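Local coordinates for protein PHO85 cyclin PHO80 (PDB 2PMI) that acts as the cyclin partner of the cyclin-dependent kinase PHO85 and represses phosphate-starvation-responsive genes when phosphate is plentiful, at residues R32-V36 with L84-S88; M96-Y100 with V216-Y221; L46-E51 with T113-A119; L38-M42 with I224-S230. One frame throughout, in Å; residues are numbered along the deposited sequence.

Interaction 1. Residues R32-V36 with L84-S88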
loop_
_atom_site.group_PDB
_atom_site.type_symbol
_atom_site.label_atom_id
_atom_site.label_comp_id
_atom_site.label_asym_id
_atom_site.label_seq_id
_atom_site.Cartn_x
_atom_site.Cartn_y
_atom_site.Cartn_z
ATOM N N ARG B 32 4.365 -2.983 22.660
ATOM C CA ARG B 32 3.406 -3.898 22.037
ATOM C C ARG B 32 2.631 -4.696 23.089
ATOM O O ARG B 32 1.482 -5.098 22.877
ATOM C CB ARG B 32 4.103 -4.876 21.097
ATOM C CG ARG B 32 4.516 -4.290 19.762
ATOM C CD ARG B 32 5.068 -5.386 18.836
ATOM N NE ARG B 32 5.204 -6.671 19.525
ATOM C CZ ARG B 32 5.547 -7.811 18.934
ATOM N NH1 ARG B 32 5.796 -7.828 17.631
ATOM N NH2 ARG B 32 5.631 -8.934 19.648
ATOM N N THR B 33 3.276 -4.940 24.221
ATOM C CA THR B 33 2.626 -5.673 25.288
ATOM C C THR B 33 1.569 -4.755 25.882
ATOM O O THR B 33 0.420 -5.159 26.026
ATOM C CB THR B 33 3.657 -6.151 26.361
ATOM O OG1 THR B 33 4.349 -7.302 25.859
ATOM C CG2 THR B 33 2.973 -6.527 27.674
ATOM N N ASP B 34 1.939 -3.514 26.193
ATOM C CA ASP B 34 0.966 -2.582 26.757
ATOM C C ASP B 34 -0.260 -2.416 25.863
ATOM O O ASP B 34 -1.359 -2.183 26.358
ATOM C CB ASP B 34 1.590 -1.210 27.024
ATOM C CG ASP B 34 2.509 -1.210 28.222
ATOM O OD1 ASP B 34 2.329 -2.053 29.122
ATOM O OD2 ASP B 34 3.403 -0.349 28.271
ATOM N N LEU B 35 -0.080 -2.516 24.548
ATOM C CA LEU B 35 -1.226 -2.401 23.652
ATOM C C LEU B 35 -2.136 -3.599 23.887
ATOM O O LEU B 35 -3.263 -3.456 24.338
ATOM C CB LEU B 35 -0.784 -2.372 22.193
ATOM C CG LEU B 35 -0.387 -0.986 21.679
ATOM C CD1 LEU B 35 -0.057 -1.063 20.180
ATOM C CD2 LEU B 35 -1.539 0.001 21.956
ATOM N N VAL B 36 -1.639 -4.786 23.587
ATOM C CA VAL B 36 -2.421 -5.979 23.793
ATOM C C VAL B 36 -3.230 -5.888 25.086
ATOM O O VAL B 36 -4.370 -6.354 25.123
ATOM C CB VAL B 36 -1.530 -7.231 23.859
ATOM C CG1 VAL B 36 -2.382 -8.448 24.176
ATOM C CG2 VAL B 36 -0.802 -7.429 22.539
ATOM N N LEU B 84 -0.411 -14.744 19.686
ATOM C CA LEU B 84 -0.514 -14.383 18.279
ATOM C C LEU B 84 0.476 -13.265 18.026
ATOM O O LEU B 84 1.151 -13.235 16.995
ATOM C CB LEU B 84 -1.907 -13.859 17.936
ATOM C CG LEU B 84 -3.170 -14.713 18.107
ATOM C CD1 LEU B 84 -4.276 -14.107 17.233
ATOM C CD2 LEU B 84 -2.913 -16.171 17.708
ATOM N N THR B 85 0.553 -12.344 18.983
ATOM C CA THR B 85 1.443 -11.189 18.889
ATOM C C THR B 85 2.934 -11.523 18.896
ATOM O O THR B 85 3.718 -10.904 18.162
ATOM C CB THR B 85 1.185 -10.193 20.042
ATOM O OG1 THR B 85 -0.202 -9.831 20.059
ATOM C CG2 THR B 85 2.044 -8.937 19.870
ATOM N N LYS B 86 3.322 -12.497 19.721
ATOM C CA LYS B 86 4.725 -12.884 19.840
ATOM C C LYS B 86 5.237 -13.807 18.752
ATOM O O LYS B 86 6.243 -13.520 18.114
ATOM C CB LYS B 86 4.971 -13.529 21.208
ATOM C CG LYS B 86 4.518 -12.645 22.371
ATOM C CD LYS B 86 5.015 -11.196 22.187
ATOM C CE LYS B 86 4.363 -10.227 23.173
ATOM N NZ LYS B 86 4.760 -8.807 22.925
ATOM N N PHE B 87 4.525 -14.901 18.528
ATOM C CA PHE B 87 4.931 -15.893 17.550
ATOM C C PHE B 87 4.535 -15.618 16.099
ATOM O O PHE B 87 4.515 -16.530 15.257
ATOM C CB PHE B 87 4.428 -17.265 18.008
ATOM C CG PHE B 87 4.896 -17.643 19.393
ATOM C CD1 PHE B 87 4.409 -16.976 20.518
ATOM C CD2 PHE B 87 5.843 -18.644 19.575
ATOM C CE1 PHE B 87 4.857 -17.298 21.804
ATOM C CE2 PHE B 87 6.295 -18.970 20.858
ATOM C CZ PHE B 87 5.797 -18.292 21.974
ATOM N N SER B 88 4.229 -14.356 15.811
ATOM C CA SER B 88 3.867 -13.920 14.461
ATOM C C SER B 88 4.262 -12.470 14.322
ATOM O O SER B 88 3.901 -11.803 13.357
ATOM C CB SER B 88 2.373 -14.084 14.200
ATOM O OG SER B 88 2.101 -15.369 13.665
#
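R32 and K86 lie alongside each other in opposite directions, each reaching across from its own helix, and their long side chains join the opening turn of helix 32-51 to the last turn of helix 77-86. Both segments belong to the cyclin box, the all-helical fold shared by the cyclin family, and the contact illustrates how two helix ends can be coupled chiefly by side chains. T85 meets the same arginine from another side. Its methyl, CG2, covers one face of the R32 guanidinium, 3.4 Å above the plane and displaced toward the rim of the group. K86 comes instead to the edge, where its CD lies in the guanidinium plane, 3.5 Å from R32 NH2. The bend of the arginine chain at CG-CD (chi3 -7°) turns the group over the C-terminal turn of the neighbouring helix, with NH2 3.1 Å from T85 O. K86 also bends, at chi2 (-47°), and its side chain crosses that of T33 at about a right angle to give a weak hydrogen bond from NZ to T33 OG1 (3.3 Å). The two positive groups are therefore close, R32 NH2 standing 3.4 Å from K86 NZ, and the nearby oxygens T33 OG1 and T85 O may offset part of the repulsion. On the buried side the chemistry is simpler: V36 and T85 reach toward each other tip to tip. T85 OG1 is hydrogen-bonded to F81 O within its own helix, and against the same oxygen V36 places its CG2 methyl, 3.5 Å away.

Interaction 2. Residues M96-Y100 with V216-Y221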
loop_
_atom_site.group_PDB
_atom_site.type_symbol
_atom_site.label_atom_id
_atom_site.label_comp_id
_atom_site.label_asym_id
_atom_site.label_seq_id
_atom_site.Cartn_x
_atom_site.Cartn_y
_atom_site.Cartn_z
ATOM N N MET B 96 -3.788 -2.255 16.502
ATOM C CA MET B 96 -4.864 -1.288 16.533
ATOM C C MET B 96 -5.923 -1.652 15.490
ATOM O O MET B 96 -7.104 -1.816 15.799
ATOM C CB MET B 96 -4.307 0.105 16.243
ATOM C CG MET B 96 -3.455 0.669 17.354
ATOM S SD MET B 96 -4.323 0.549 18.909
ATOM C CE MET B 96 -5.714 1.628 18.594
ATOM N N THR B 97 -5.479 -1.767 14.246
ATOM C CA THR B 97 -6.357 -2.112 13.151
ATOM C C THR B 97 -7.292 -3.252 13.518
ATOM O O THR B 97 -8.482 -3.203 13.226
ATOM C CB THR B 97 -5.545 -2.517 11.918
ATOM O OG1 THR B 97 -4.873 -1.363 11.390
ATOM C CG2 THR B 97 -6.456 -3.122 10.853
ATOM N N SER B 98 -6.759 -4.283 14.156
ATOM C CA SER B 98 -7.587 -5.412 14.543
ATOM C C SER B 98 -8.801 -4.935 15.331
ATOM O O SER B 98 -9.943 -5.287 15.010
ATOM C CB SER B 98 -6.774 -6.409 15.369
ATOM O OG SER B 98 -6.034 -7.270 14.511
ATOM N N LEU B 99 -8.550 -4.118 16.351
ATOM C CA LEU B 99 -9.615 -3.588 17.181
ATOM C C LEU B 99 -10.592 -2.808 16.307
ATOM O O LEU B 99 -11.802 -3.064 16.316
ATOM C CB LEU B 99 -9.037 -2.680 18.257
ATOM C CG LEU B 99 -10.043 -2.161 19.283
ATOM C CD1 LEU B 99 -10.503 -3.297 20.185
ATOM C CD2 LEU B 99 -9.400 -1.062 20.102
ATOM N N TYR B 100 -10.066 -1.854 15.553
ATOM C CA TYR B 100 -10.893 -1.054 14.663
ATOM C C TYR B 100 -11.723 -1.947 13.736
ATOM O O TYR B 100 -12.855 -1.611 13.393
ATOM C CB TYR B 100 -10.008 -0.143 13.832
ATOM C CG TYR B 100 -10.638 0.323 12.550
ATOM C CD1 TYR B 100 -11.575 1.358 12.547
ATOM C CD2 TYR B 100 -10.274 -0.248 11.329
ATOM C CE1 TYR B 100 -12.122 1.823 11.374
ATOM C CE2 TYR B 100 -10.824 0.210 10.136
ATOM C CZ TYR B 100 -11.747 1.253 10.168
ATOM O OH TYR B 100 -12.276 1.746 8.991
ATOM N N VAL B 216 -7.735 7.330 11.986
ATOM C CA VAL B 216 -8.487 6.290 12.654
ATOM C C VAL B 216 -7.694 5.634 13.792
ATOM O O VAL B 216 -8.066 5.781 14.957
ATOM C CB VAL B 216 -8.943 5.201 11.666
ATOM C CG1 VAL B 216 -9.917 4.279 12.348
ATOM C CG2 VAL B 216 -9.579 5.824 10.443
ATOM N N LEU B 217 -6.597 4.940 13.458
ATOM C CA LEU B 217 -5.783 4.219 14.450
ATOM C C LEU B 217 -5.388 5.001 15.692
ATOM O O LEU B 217 -5.364 4.437 16.793
ATOM C CB LEU B 217 -4.544 3.609 13.794
ATOM C CG LEU B 217 -4.768 2.528 12.718
ATOM C CD1 LEU B 217 -3.434 1.931 12.313
ATOM C CD2 LEU B 217 -5.663 1.418 13.237
ATOM N N ASP B 218 -5.086 6.287 15.526
ATOM C CA ASP B 218 -4.747 7.134 16.674
ATOM C C ASP B 218 -6.041 7.311 17.477
ATOM O O ASP B 218 -6.092 7.041 18.681
ATOM C CB ASP B 218 -4.278 8.520 16.226
ATOM C CG ASP B 218 -3.264 8.469 15.098
ATOM O OD1 ASP B 218 -3.471 7.680 14.138
ATOM O OD2 ASP B 218 -2.274 9.240 15.167
ATOM N N LYS B 219 -7.085 7.769 16.783
ATOM C CA LYS B 219 -8.392 7.984 17.389
ATOM C C LYS B 219 -8.725 6.842 18.334
ATOM O O LYS B 219 -9.146 7.074 19.465
ATOM C CB LYS B 219 -9.479 8.075 16.317
ATOM C CG LYS B 219 -10.833 8.521 16.864
ATOM C CD LYS B 219 -11.955 8.386 15.840
ATOM C CE LYS B 219 -12.395 6.930 15.684
ATOM N NZ LYS B 219 -13.442 6.743 14.632
ATOM N N TYR B 220 -8.543 5.607 17.872
ATOM C CA TYR B 220 -8.829 4.456 18.715
ATOM C C TYR B 220 -7.833 4.315 19.852
ATOM O O TYR B 220 -8.207 3.999 20.992
ATOM C CB TYR B 220 -8.814 3.181 17.901
ATOM C CG TYR B 220 -10.053 2.972 17.086
ATOM C CD1 TYR B 220 -10.846 1.842 17.271
ATOM C CD2 TYR B 220 -10.426 3.889 16.113
ATOM C CE1 TYR B 220 -11.971 1.631 16.508
ATOM C CE2 TYR B 220 -11.555 3.682 15.343
ATOM C CZ TYR B 220 -12.322 2.551 15.546
ATOM O OH TYR B 220 -13.435 2.342 14.766
ATOM N N TYR B 221 -6.559 4.532 19.540
ATOM C CA TYR B 221 -5.535 4.421 20.557
ATOM C C TYR B 221 -5.964 5.303 21.719
ATOM O O TYR B 221 -6.173 4.818 22.831
ATOM C CB TYR B 221 -4.182 4.855 19.985
ATOM C CG TYR B 221 -3.082 4.997 21.012
ATOM C CD1 TYR B 221 -2.793 3.964 21.906
ATOM C CD2 TYR B 221 -2.334 6.173 21.092
ATOM C CE1 TYR B 221 -1.791 4.099 22.851
ATOM C CE2 TYR B 221 -1.328 6.322 22.030
ATOM C CZ TYR B 221 -1.057 5.286 22.906
ATOM O OH TYR B 221 -0.045 5.435 23.833
#
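T97 OG1 is hydrogen-bonded to C93 O of its own helix, and the methyls of L217 pack against it from the other helix, CD2 at 3.4 Å and CD1 at 3.7 Å. The same CD2 reaches M96 CB (3.5 Å), and L217 thus rests along the turn that carries both residues. M96 doubles back, bent at chi2 and chi3, and its terminal CE methyl packs on the backbone at L217 O (3.4 Å) and against the CB atoms of Y220 and Y221. The aromatic half of the contact is an offset edge-to-face pair. A chi1 of 157° swings the edge of the Y100 ring to the face of Y220, the centroids 5.3 Å apart and the planes at 82°. Over that same Y220 ring stands Y100 CB, a CH-pi contact 4.0 Å from the centroid, whereas L99 CD2 meets the ring at its edge. V216 CG1 packs obliquely on Y100, whose hydroxyl is bound by N176. The axes of segments 96-100 and 216-221 pass at 9.5 Å and 83°. Helix 92-108, the third and central helix of the cyclin box, is thus covered by the C-terminal helix 216-227, with helix 119-134 beyond T97 and helix 32-51 beyond L99.

Interaction 3. Residues L46-E51 with T113-A119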
loop_
_atom_site.group_PDB
_atom_site.type_symbol
_atom_site.label_atom_id
_atom_site.label_comp_id
_atom_site.label_asym_id
_atom_site.label_seq_id
_atom_site.Cartn_x
_atom_site.Cartn_y
_atom_site.Cartn_z
ATOM N N LEU B 46 -16.393 -4.932 25.759
ATOM C CA LEU B 46 -17.436 -4.943 24.751
ATOM C C LEU B 46 -18.145 -6.284 24.826
ATOM O O LEU B 46 -19.318 -6.399 24.481
ATOM C CB LEU B 46 -16.839 -4.795 23.356
ATOM C CG LEU B 46 -16.155 -3.493 22.970
ATOM C CD1 LEU B 46 -15.649 -3.645 21.553
ATOM C CD2 LEU B 46 -17.119 -2.330 23.055
ATOM N N ILE B 47 -17.432 -7.312 25.265
ATOM C CA ILE B 47 -18.043 -8.622 25.347
ATOM C C ILE B 47 -19.010 -8.682 26.509
ATOM O O ILE B 47 -20.094 -9.269 26.413
ATOM C CB ILE B 47 -16.968 -9.708 25.443
ATOM C CG1 ILE B 47 -16.352 -9.893 24.052
ATOM C CG2 ILE B 47 -17.560 -11.010 25.965
ATOM C CD1 ILE B 47 -15.129 -10.757 24.017
ATOM N N ALA B 48 -18.620 -8.045 27.603
ATOM C CA ALA B 48 -19.455 -7.992 28.786
ATOM C C ALA B 48 -20.761 -7.281 28.423
ATOM O O ALA B 48 -21.847 -7.851 28.522
ATOM C CB ALA B 48 -18.733 -7.234 29.883
ATOM N N ILE B 49 -20.631 -6.035 27.981
ATOM C CA ILE B 49 -21.770 -5.205 27.615
ATOM C C ILE B 49 -22.638 -5.762 26.492
ATOM O O ILE B 49 -23.855 -5.641 26.527
ATOM C CB ILE B 49 -21.299 -3.783 27.225
ATOM C CG1 ILE B 49 -20.563 -3.138 28.400
ATOM C CG2 ILE B 49 -22.485 -2.925 26.843
ATOM C CD1 ILE B 49 -20.147 -1.722 28.146
ATOM N N ASN B 50 -22.022 -6.373 25.494
ATOM C CA ASN B 50 -22.789 -6.919 24.381
ATOM C C ASN B 50 -23.588 -8.150 24.798
ATOM O O ASN B 50 -24.576 -8.516 24.161
ATOM C CB ASN B 50 -21.847 -7.256 23.215
ATOM C CG ASN B 50 -21.869 -6.201 22.114
ATOM O OD1 ASN B 50 -22.017 -4.996 22.373
ATOM N ND2 ASN B 50 -21.707 -6.651 20.875
ATOM N N GLU B 51 -23.156 -8.796 25.871
ATOM C CA GLU B 51 -23.858 -9.971 26.344
ATOM C C GLU B 51 -24.781 -9.572 27.464
ATOM O O GLU B 51 -25.663 -10.326 27.852
ATOM C CB GLU B 51 -22.866 -11.028 26.807
ATOM C CG GLU B 51 -22.323 -11.845 25.657
ATOM C CD GLU B 51 -21.205 -12.767 26.065
ATOM O OE1 GLU B 51 -20.765 -13.557 25.202
ATOM O OE2 GLU B 51 -20.766 -12.698 27.234
ATOM N N THR B 113 -21.547 -10.228 15.907
ATOM C CA THR B 113 -21.591 -9.421 17.112
ATOM C C THR B 113 -20.514 -9.869 18.078
ATOM O O THR B 113 -20.472 -11.028 18.480
ATOM C CB THR B 113 -22.939 -9.521 17.791
ATOM O OG1 THR B 113 -23.969 -9.173 16.849
ATOM C CG2 THR B 113 -22.976 -8.582 18.996
ATOM N N LEU B 114 -19.633 -8.945 18.444
ATOM C CA LEU B 114 -18.539 -9.277 19.336
ATOM C C LEU B 114 -19.049 -9.709 20.695
ATOM O O LEU B 114 -19.632 -8.921 21.440
ATOM C CB LEU B 114 -17.594 -8.082 19.499
ATOM C CG LEU B 114 -16.418 -8.269 20.468
ATOM C CD1 LEU B 114 -15.531 -9.393 19.979
ATOM C CD2 LEU B 114 -15.627 -6.980 20.586
ATOM N N ASN B 115 -18.846 -10.977 21.006
ATOM C CA ASN B 115 -19.247 -11.495 22.294
ATOM C C ASN B 115 -18.288 -12.638 22.582
ATOM O O ASN B 115 -17.639 -13.164 21.664
ATOM C CB ASN B 115 -20.705 -11.977 22.273
ATOM C CG ASN B 115 -20.937 -13.141 21.322
ATOM O OD1 ASN B 115 -20.366 -14.214 21.477
ATOM N ND2 ASN B 115 -21.790 -12.932 20.339
ATOM N N SER B 116 -18.191 -13.015 23.851
ATOM C CA SER B 116 -17.289 -14.079 24.236
ATOM C C SER B 116 -17.670 -15.413 23.628
ATOM O O SER B 116 -17.856 -16.392 24.342
ATOM C CB SER B 116 -17.240 -14.212 25.753
ATOM O OG SER B 116 -18.404 -14.829 26.236
ATOM N N LEU B 117 -17.790 -15.457 22.311
ATOM C CA LEU B 117 -18.123 -16.697 21.633
ATOM C C LEU B 117 -17.641 -16.548 20.206
ATOM O O LEU B 117 -17.626 -17.517 19.443
ATOM C CB LEU B 117 -19.627 -16.933 21.656
ATOM C CG LEU B 117 -20.092 -18.384 21.547
ATOM C CD1 LEU B 117 -19.451 -19.212 22.655
ATOM C CD2 LEU B 117 -21.608 -18.444 21.657
ATOM N N THR B 118 -17.233 -15.322 19.867
ATOM C CA THR B 118 -16.727 -14.985 18.538
ATOM C C THR B 118 -15.347 -14.346 18.572
ATOM O O THR B 118 -14.566 -14.463 17.621
ATOM C CB THR B 118 -17.636 -13.973 17.830
ATOM O OG1 THR B 118 -18.022 -12.938 18.754
ATOM C CG2 THR B 118 -18.829 -14.675 17.228
ATOM N N ALA B 119 -15.069 -13.652 19.672
ATOM C CA ALA B 119 -13.818 -12.925 19.861
ATOM C C ALA B 119 -12.549 -13.580 19.299
ATOM O O ALA B 119 -11.934 -13.041 18.380
ATOM C CB ALA B 119 -13.644 -12.593 21.335
#
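I47 fills the tightly packed part of this contact, pressing its branches into the loop 113-118 and against A119, the first residue of helix 119-134. Its CG1 lies against the backbone at N115 C (3.7 Å), and CD1 runs on to A119 CB (3.6 Å). Beside it L114 meets I47 CG1 with its own CG at 3.9 Å and crosses L46 at about a right angle, the methyls L46 CD1 and L114 CD2 being 3.5 Å apart. L114 also packs on I102 and Q106 of helix 92-108. In the cyclin box this loop is the link between helices 92-108 and 119-134, and here it packs against the C-terminal end of helix 32-51; S116 is the centre of an inverse gamma turn within it. Polar groups take over toward solvent, and the fit becomes looser. N50 gives only a weak hydrogen bond from ND2 to L114 O (3.1 Å, 124° at the hydrogen). E51, which is exposed, extends its chain beyond CG across N115, so that its carboxylate arrives at S116. There S116 OG donates to E51 OE1 at 2.9 Å, and E51 OE1 accepts with its syn lone pair, on the side of the other carboxylate oxygen.

Interaction 4. Residues L38-M42 with I224-S230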
loop_
_atom_site.group_PDB
_atom_site.type_symbol
_atom_site.label_atom_id
_atom_site.label_comp_id
_atom_site.label_asym_id
_atom_site.label_seq_id
_atom_site.Cartn_x
_atom_site.Cartn_y
_atom_site.Cartn_z
ATOM N N LEU B 38 -4.265 -2.995 26.794
ATOM C CA LEU B 38 -5.288 -1.992 26.532
ATOM C C LEU B 38 -6.334 -2.538 25.561
ATOM O O LEU B 38 -7.528 -2.365 25.772
ATOM C CB LEU B 38 -4.664 -0.713 25.959
ATOM C CG LEU B 38 -3.823 0.104 26.942
ATOM C CD1 LEU B 38 -3.369 1.426 26.324
ATOM C CD2 LEU B 38 -4.657 0.368 28.178
ATOM N N ILE B 39 -5.905 -3.210 24.502
ATOM C CA ILE B 39 -6.870 -3.745 23.557
ATOM C C ILE B 39 -7.707 -4.862 24.159
ATOM O O ILE B 39 -8.935 -4.835 24.074
ATOM C CB ILE B 39 -6.200 -4.275 22.288
ATOM C CG1 ILE B 39 -5.552 -3.117 21.522
ATOM C CG2 ILE B 39 -7.237 -4.956 21.420
ATOM C CD1 ILE B 39 -4.732 -3.551 20.292
ATOM N N SER B 40 -7.048 -5.842 24.763
ATOM C CA SER B 40 -7.755 -6.965 25.370
ATOM C C SER B 40 -8.808 -6.506 26.379
ATOM O O SER B 40 -9.922 -7.031 26.419
ATOM C CB SER B 40 -6.757 -7.891 26.057
ATOM O OG SER B 40 -5.866 -8.434 25.105
ATOM N N ARG B 41 -8.435 -5.534 27.206
ATOM C CA ARG B 41 -9.344 -4.995 28.209
ATOM C C ARG B 41 -10.591 -4.500 27.495
ATOM O O ARG B 41 -11.709 -4.932 27.782
ATOM C CB ARG B 41 -8.693 -3.833 28.963
ATOM C CG ARG B 41 -7.602 -4.236 29.943
ATOM C CD ARG B 41 -6.976 -2.992 30.574
ATOM N NE ARG B 41 -6.191 -3.297 31.771
ATOM C CZ ARG B 41 -5.563 -2.380 32.504
ATOM N NH1 ARG B 41 -5.622 -1.093 32.164
ATOM N NH2 ARG B 41 -4.887 -2.744 33.587
ATOM N N MET B 42 -10.386 -3.587 26.559
ATOM C CA MET B 42 -11.485 -3.037 25.794
ATOM C C MET B 42 -12.327 -4.164 25.204
ATOM O O MET B 42 -13.559 -4.113 25.214
ATOM C CB MET B 42 -10.936 -2.179 24.661
ATOM C CG MET B 42 -12.009 -1.588 23.786
ATOM S SD MET B 42 -13.061 -0.525 24.766
ATOM C CE MET B 42 -12.009 0.914 24.844
ATOM N N ILE B 224 -9.092 3.973 23.707
ATOM C CA ILE B 224 -8.949 2.873 24.657
ATOM C C ILE B 224 -8.313 3.289 25.991
ATOM O O ILE B 224 -8.698 2.800 27.060
ATOM C CB ILE B 224 -8.154 1.690 24.039
ATOM C CG1 ILE B 224 -6.706 2.098 23.762
ATOM C CG2 ILE B 224 -8.831 1.239 22.755
ATOM C CD1 ILE B 224 -5.842 0.963 23.247
ATOM N N VAL B 225 -7.348 4.198 25.937
ATOM C CA VAL B 225 -6.705 4.640 27.158
ATOM C C VAL B 225 -7.707 5.425 27.988
ATOM O O VAL B 225 -7.707 5.358 29.215
ATOM C CB VAL B 225 -5.493 5.528 26.857
ATOM C CG1 VAL B 225 -4.845 5.986 28.163
ATOM C CG2 VAL B 225 -4.507 4.761 25.998
ATOM N N GLN B 226 -8.569 6.175 27.314
ATOM C CA GLN B 226 -9.569 6.954 28.027
ATOM C C GLN B 226 -10.622 6.011 28.596
ATOM O O GLN B 226 -11.136 6.232 29.689
ATOM C CB GLN B 226 -10.236 7.959 27.092
ATOM C CG GLN B 226 -11.251 8.839 27.788
ATOM C CD GLN B 226 -12.052 9.695 26.821
ATOM O OE1 GLN B 226 -12.843 9.181 26.016
ATOM N NE2 GLN B 226 -11.851 11.012 26.892
ATOM N N LEU B 227 -10.926 4.948 27.859
ATOM C CA LEU B 227 -11.934 4.007 28.304
ATOM C C LEU B 227 -11.465 3.006 29.340
ATOM O O LEU B 227 -11.780 3.133 30.519
ATOM C CB LEU B 227 -12.529 3.246 27.113
ATOM C CG LEU B 227 -13.773 3.841 26.436
ATOM C CD1 LEU B 227 -14.335 2.855 25.409
ATOM C CD2 LEU B 227 -14.819 4.155 27.485
ATOM N N VAL B 228 -10.730 2.003 28.882
ATOM C CA VAL B 228 -10.226 0.943 29.736
ATOM C C VAL B 228 -8.816 1.238 30.224
ATOM O O VAL B 228 -8.076 0.327 30.616
ATOM C CB VAL B 228 -10.228 -0.401 28.979
ATOM C CG1 VAL B 228 -11.652 -0.773 28.602
ATOM C CG2 VAL B 228 -9.358 -0.300 27.717
ATOM N N GLY B 229 -8.451 2.516 30.197
ATOM C CA GLY B 229 -7.128 2.922 30.642
ATOM C C GLY B 229 -6.832 2.546 32.081
ATOM O O GLY B 229 -5.755 2.040 32.392
ATOM N N SER B 230 -7.787 2.798 32.966
ATOM C CA SER B 230 -7.609 2.459 34.368
ATOM C C SER B 230 -7.805 0.966 34.542
ATOM O O SER B 230 -8.278 0.278 33.637
ATOM C CB SER B 230 -8.618 3.200 35.236
ATOM O OG SER B 230 -8.504 4.592 35.039
#
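V228 overlaps the backbone of segment 38-42 and the foot of R41: CG2 rests on L38 O (3.4 Å), CG1 on M42 CA (3.6 Å), and CB faces R41 CB (3.8 Å). On one side of it M42, with CG anti to the backbone N (chi1 179°), bends at chi2 and again at chi3 to bring CE alongside I224 CG2 (3.8 Å). Further back along the helix I224 crosses L38 at about a right angle, CD1 against L38 CB, and L38 CD1 carries on to V225 CG2 (3.5 Å). This apolar packing joins helix 32-51 of the cyclin box to the end of helix 216-227 and the chain leaving it. R41 supplies the polar part. Extended from CG to NE, it delivers NH1 to V228 O at 3.2 Å; NH1 lies in the carbonyl plane of V228, whose O stands 24° out of the guanidinium plane, and the N-H...O angle is 144°. NH1 is also 3.1 Å from G229 O, while NH2 is hydrogen-bonded to V241 O and R239 O. With several backbone carbonyls at hand, the charge of the buried guanidinium is probably eased by their dipoles; its bonds join V228 to R239 and V241 of the following chain.

How the interactions relate
Helix 32-51 is the shared element: interactions 1, 4 and 3 follow one another along it, meeting helix 77-86, the C-terminal helix 216-227 and the loop before helix 119-134. Interaction 2 joins helix 216-227 to helix 92-108, and it touches interaction 4 through L99 CD2 and I224 CG2 (3.6 Å), their centres about 12 Å apart. Between the contacting residues of interaction 1, L35 CD2 lies 4.2 Å from M96 SD of interaction 2. Interactions 1 and 3 are farthest apart, about 21 Å between centres. The partner chain of the assembly touches none of the four, which all concern the packing within this cyclin.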